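Local coordinates for putative uncharacterized protein PH0242 (Pyrococcus horikoshii, PDB 3VU1) that forms the C-terminal globular domain of an archaeal oligosaccharyltransferase of the AglB family, a largely beta-stranded unit with a bound calcium ion, at residues W13-K18 / Y240-V245; F87-N92 / V214-G219. One frame throughout, in Å; residues are numbered along the deposited sequence.

Both contacts are built on one mixed four-stranded sheet, and their centres lie about 12 Å apart. Interaction 1 sets helix 13-23 against the hairpin of strands 236-242 and 245-250; interaction 2 sets helix 212-218 against strand 86-90, which pairs with strand 245-250. Neighbouring Ile88 and Ile89 point to opposite faces: Ile88 meets Trp13 and Val245 of interaction 1, with 3.6 Å from its CG2 to Val245 CG1, while Ile89 belongs to interaction 2. A probable hydrogen bond, 2.9 Å from Leu91 N to Ser244 O, ties segment 87-92 to segment 240-245. The calcium ion, about 14 Å from the Leu216 side chain, is bound by Glu76, Ala285, His319 and Glu322, none in either contact.

Interaction 1: residues W13-K18 / Y240-V245; sequences WEQALK and YQYGSV
The Tyr242 ring carries Gln15 on one face, and the Trp13 ring carries Val245 on one of its own. Over Tyr242, Gln15 CG sits above the ring centre, 3.7 Å from the centroid and only 8° off the normal, a CH-pi contact. The Gln15 chain bends at chi2 (75°), which carries CD out from the centre to the CD2-CE2 rim, 3.7 Å from Tyr242 CE2; the amide is stacked against the ring, the two planes 20° apart. On Trp13 the visitor is Val245 CG2, over the five-membered part and displaced toward the rim, 3.6 Å from Trp13 CD1; the two side chains cross at about a right angle. The other branch of the valine, CG1, reaches Ala16 CB at 3.7 Å.

Tyr240 meets the helix obliquely. Its CE1 lies 3.9 Å from Ala16 CA and its OH 3.5 Å from Gln15 CB. No hydrogen bond crosses between the segments. Beyond them, Trp19 of the same helix stacks on Tyr240. Tyr36 stacks on the Trp13 indole, Trp34 and Tyr90 meet it edge-to-face, and Val245 packs against this aromatic group.

On the strand side, Tyr242 and Val245 exchange two backbone hydrogen bonds around a type II' turn, with Gly243 at positive phi. This is a two-residue beta-hairpin at the edge of a mixed sheet, with helix 13-23 packed on the face to which Tyr240, Tyr242 and Val245 point; residues 13-18 run nearly antiparallel to strand residues 240-242.

Interaction 2: residues F87-N92 / V214-G219; sequences FIIYLN and VKLAFG
Leu91 reaches from just past the end of strand 86-90 to the last turn of helix 212-218, where it meets Ala217 and Phe218. Its CB stands back from the helix, and CG is the first atom to touch: it lies 3.7 Å from Phe218 CE2 and 4.1 Å from Ala217 CB. From there the chain forks, and CG, CD1 and CD2 all pack round the carbonyl O of Ala217. CD1 meets the backbone alone, whereas CD2, like CG, also touches the phenyl ring, 3.8 Å from Phe218 CE2. The Leu91 and Phe218 side chains slide past each other in opposite directions, and the ring takes the leucine obliquely. Ala217 CB lies over the centre of one face of that same ring, so the alanine methyl touches both the phenyl group and Leu91.

Two residues earlier, Ile89 makes the second half of the contact. Its CG2, anti to the backbone N, comes to 3.8 Å from Ala217 CA, and CG1 approaches Leu216 CB at 4.2 Å. This is helix-on-sheet packing in an alpha/beta region: helix 212-218 packs on the face of the mixed sheet to which Ile89 points, beside helix 60-69, whose Leu68 shares that isoleucine, while helix 13-23 packs on the opposite face.

The helix is also held by polar bonds. Leu216 O accepts a hydrogen bond from Tyr248 OH of the neighbouring strand, and Lys215 NZ is gripped by a salt bridge to Asp71 together with Thr210 O and Asn212 OD1. On the far side of the strand segment, Asn92 ND2 donates to Tyr90 OH at 2.8 Å, nearly straight at 168°, with the hydroxyl in the amide plane.

Interaction 1: residues W13-K18 / Y240-V245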
# COMPACT_ATOMS: atom_id res chain seq x y z
N TRP A 13 -0.75 -19.15 -1.32
CA TRP A 13 -1.61 -18.58 -2.37
C TRP A 13 -2.95 -19.22 -2.53
O TRP A 13 -3.94 -18.53 -2.80
CB TRP A 13 -0.88 -18.57 -3.72
CG TRP A 13 0.03 -17.40 -3.85
CD1 TRP A 13 1.40 -17.33 -3.58
CD2 TRP A 13 -0.35 -16.05 -4.26
NE1 TRP A 13 1.89 -16.06 -3.81
CE2 TRP A 13 0.89 -15.24 -4.21
CE3 TRP A 13 -1.52 -15.47 -4.67
CZ2 TRP A 13 0.89 -13.91 -4.55
CZ3 TRP A 13 -1.50 -14.11 -5.02
CH2 TRP A 13 -0.33 -13.36 -4.97
N GLU A 14 -2.99 -20.54 -2.41
CA GLU A 14 -4.25 -21.26 -2.60
C GLU A 14 -5.21 -20.87 -1.48
O GLU A 14 -6.39 -20.60 -1.75
CB GLU A 14 -4.05 -22.77 -2.65
CG GLU A 14 -2.90 -23.19 -3.56
CD GLU A 14 -2.89 -24.67 -3.90
OE1 GLU A 14 -3.36 -25.52 -3.08
OE2 GLU A 14 -2.38 -24.97 -4.99
N GLN A 15 -4.68 -20.81 -0.25
CA GLN A 15 -5.47 -20.41 0.90
C GLN A 15 -5.92 -18.96 0.84
O GLN A 15 -7.03 -18.61 1.26
CB GLN A 15 -4.69 -20.65 2.19
CG GLN A 15 -4.50 -22.11 2.53
CD GLN A 15 -3.44 -22.78 1.65
OE1 GLN A 15 -2.52 -22.14 1.12
NE2 GLN A 15 -3.57 -24.08 1.50
N ALA A 16 -5.04 -18.10 0.34
CA ALA A 16 -5.32 -16.66 0.28
C ALA A 16 -6.42 -16.37 -0.71
O ALA A 16 -7.32 -15.60 -0.40
CB ALA A 16 -4.06 -15.87 -0.05
N LEU A 17 -6.37 -16.97 -1.89
CA LEU A 17 -7.43 -16.72 -2.87
C LEU A 17 -8.75 -17.25 -2.37
O LEU A 17 -9.79 -16.61 -2.61
CB LEU A 17 -7.12 -17.32 -4.23
CG LEU A 17 -5.96 -16.69 -4.99
CD1 LEU A 17 -6.16 -17.01 -6.46
CD2 LEU A 17 -5.87 -15.19 -4.76
N LYS A 18 -8.72 -18.41 -1.71
CA LYS A 18 -9.92 -19.00 -1.14
C LYS A 18 -10.52 -18.02 -0.14
O LYS A 18 -11.72 -17.74 -0.18
CB LYS A 18 -9.61 -20.35 -0.48
CG LYS A 18 -10.79 -21.03 0.21
CD LYS A 18 -10.22 -21.96 1.28
CE LYS A 18 -11.20 -22.30 2.40
NZ LYS A 18 -12.36 -23.12 1.92
N TYR A 240 -5.47 -11.47 6.75
CA TYR A 240 -5.31 -12.92 6.57
C TYR A 240 -3.87 -13.21 6.25
O TYR A 240 -3.23 -12.44 5.53
CB TYR A 240 -6.19 -13.45 5.44
CG TYR A 240 -6.16 -14.95 5.28
CD1 TYR A 240 -5.41 -15.57 4.28
CD2 TYR A 240 -6.87 -15.75 6.15
CE1 TYR A 240 -5.40 -16.95 4.15
CE2 TYR A 240 -6.88 -17.12 6.03
CZ TYR A 240 -6.14 -17.73 5.05
OH TYR A 240 -6.17 -19.12 4.99
N GLN A 241 -3.36 -14.31 6.81
CA GLN A 241 -2.03 -14.84 6.48
C GLN A 241 -1.99 -16.35 6.47
O GLN A 241 -2.73 -17.02 7.18
CB GLN A 241 -0.91 -14.32 7.38
CG GLN A 241 -1.23 -14.16 8.85
CD GLN A 241 -0.42 -13.03 9.48
OE1 GLN A 241 -0.97 -11.99 9.90
NE2 GLN A 241 0.91 -13.21 9.51
N TYR A 242 -1.09 -16.87 5.63
CA TYR A 242 -0.93 -18.27 5.43
C TYR A 242 0.36 -18.51 4.68
O TYR A 242 0.64 -17.86 3.65
CB TYR A 242 -2.13 -18.87 4.69
CG TYR A 242 -2.27 -20.31 5.07
CD1 TYR A 242 -3.17 -20.73 6.07
CD2 TYR A 242 -1.42 -21.27 4.49
CE1 TYR A 242 -3.25 -22.07 6.44
CE2 TYR A 242 -1.50 -22.61 4.85
CZ TYR A 242 -2.41 -23.00 5.81
OH TYR A 242 -2.43 -24.33 6.13
N GLY A 243 1.17 -19.43 5.18
CA GLY A 243 2.41 -19.72 4.51
C GLY A 243 3.23 -18.46 4.38
O GLY A 243 3.55 -17.82 5.38
N SER A 244 3.53 -18.09 3.13
CA SER A 244 4.33 -16.91 2.83
C SER A 244 3.47 -15.79 2.22
O SER A 244 4.00 -14.95 1.49
CB SER A 244 5.39 -17.28 1.83
OG SER A 244 6.30 -18.19 2.35
N VAL A 245 2.17 -15.79 2.48
CA VAL A 245 1.30 -14.78 1.93
C VAL A 245 0.59 -14.03 3.06
O VAL A 245 -0.06 -14.64 3.93
CB VAL A 245 0.23 -15.38 0.99
CG1 VAL A 245 -0.78 -14.33 0.58
CG2 VAL A 245 0.84 -15.99 -0.26

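Interaction 2: residues F87-N92 / V214-G219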
# COMPACT_ATOMS: atom_id res chain seq x y z
N PHE A 87 -4.02 -5.64 -0.84
CA PHE A 87 -2.71 -5.72 -1.38
C PHE A 87 -2.09 -6.98 -0.79
O PHE A 87 -1.98 -7.12 0.44
CB PHE A 87 -1.89 -4.48 -1.02
CG PHE A 87 -0.65 -4.34 -1.85
CD1 PHE A 87 -0.54 -3.30 -2.76
CD2 PHE A 87 0.37 -5.27 -1.78
CE1 PHE A 87 0.59 -3.18 -3.55
CE2 PHE A 87 1.50 -5.16 -2.58
CZ PHE A 87 1.61 -4.10 -3.47
N ILE A 88 -1.66 -7.86 -1.68
CA ILE A 88 -1.10 -9.14 -1.27
C ILE A 88 0.42 -9.11 -1.26
O ILE A 88 1.07 -8.80 -2.27
CB ILE A 88 -1.58 -10.26 -2.18
CG1 ILE A 88 -3.10 -10.35 -2.11
CG2 ILE A 88 -0.95 -11.55 -1.75
CD1 ILE A 88 -3.73 -11.22 -3.18
N ILE A 89 0.98 -9.42 -0.10
CA ILE A 89 2.41 -9.40 0.07
C ILE A 89 2.88 -10.84 0.16
O ILE A 89 2.29 -11.67 0.86
CB ILE A 89 2.80 -8.59 1.30
CG1 ILE A 89 2.48 -7.12 1.04
CG2 ILE A 89 4.25 -8.82 1.67
CD1 ILE A 89 3.39 -6.40 0.05
N TYR A 90 3.93 -11.12 -0.59
CA TYR A 90 4.41 -12.47 -0.75
C TYR A 90 5.86 -12.53 -0.32
O TYR A 90 6.74 -11.98 -0.99
CB TYR A 90 4.25 -12.85 -2.23
CG TYR A 90 4.56 -14.29 -2.57
CD1 TYR A 90 4.32 -15.32 -1.65
CD2 TYR A 90 5.08 -14.64 -3.82
CE1 TYR A 90 4.60 -16.63 -1.96
CE2 TYR A 90 5.36 -15.95 -4.15
CZ TYR A 90 5.11 -16.95 -3.21
OH TYR A 90 5.40 -18.27 -3.48
N LEU A 91 6.13 -13.19 0.80
CA LEU A 91 7.51 -13.25 1.31
C LEU A 91 8.55 -13.73 0.31
O LEU A 91 9.71 -13.34 0.37
CB LEU A 91 7.58 -14.07 2.59
CG LEU A 91 7.29 -13.23 3.84
CD1 LEU A 91 5.83 -12.78 3.90
CD2 LEU A 91 7.65 -14.06 5.05
N ASN A 92 8.14 -14.55 -0.65
CA ASN A 92 9.09 -15.07 -1.64
C ASN A 92 9.52 -14.05 -2.68
O ASN A 92 10.47 -14.32 -3.43
CB ASN A 92 8.51 -16.30 -2.29
CG ASN A 92 8.42 -17.45 -1.32
OD1 ASN A 92 9.22 -17.52 -0.39
ND2 ASN A 92 7.44 -18.36 -1.51
N VAL A 214 10.05 -4.81 2.94
CA VAL A 214 10.72 -5.30 4.13
C VAL A 214 9.81 -5.13 5.35
O VAL A 214 9.69 -6.05 6.15
CB VAL A 214 12.07 -4.59 4.32
CG1 VAL A 214 12.56 -4.77 5.74
CG2 VAL A 214 13.11 -5.11 3.34
N LYS A 215 9.16 -3.97 5.48
CA LYS A 215 8.25 -3.71 6.60
C LYS A 215 7.08 -4.67 6.60
O LYS A 215 6.77 -5.27 7.62
CB LYS A 215 7.68 -2.29 6.58
CG LYS A 215 8.64 -1.11 6.67
CD LYS A 215 7.80 0.18 6.74
CE LYS A 215 8.63 1.44 6.57
NZ LYS A 215 9.14 1.69 5.18
N LEU A 216 6.40 -4.80 5.46
CA LEU A 216 5.15 -5.54 5.40
C LEU A 216 5.33 -7.05 5.23
O LEU A 216 4.45 -7.81 5.62
CB LEU A 216 4.25 -5.02 4.27
CG LEU A 216 3.76 -3.56 4.32
CD1 LEU A 216 3.12 -3.18 2.99
CD2 LEU A 216 2.80 -3.27 5.48
N ALA A 217 6.44 -7.48 4.62
CA ALA A 217 6.74 -8.91 4.48
C ALA A 217 7.19 -9.53 5.81
O ALA A 217 6.85 -10.68 6.10
CB ALA A 217 7.81 -9.14 3.41
N PHE A 218 7.94 -8.78 6.60
CA PHE A 218 8.63 -9.35 7.72
C PHE A 218 8.30 -8.68 9.03
O PHE A 218 9.00 -8.87 9.99
CB PHE A 218 10.13 -9.30 7.46
CG PHE A 218 10.53 -9.84 6.11
CD1 PHE A 218 11.14 -9.02 5.17
CD2 PHE A 218 10.25 -11.18 5.77
CE1 PHE A 218 11.48 -9.53 3.91
CE2 PHE A 218 10.60 -11.68 4.51
CZ PHE A 218 11.20 -10.85 3.57
N GLY A 219 7.22 -7.90 9.09
CA GLY A 219 6.95 -7.03 10.24
C GLY A 219 8.19 -6.39 10.84
O GLY A 219 8.49 -6.60 12.02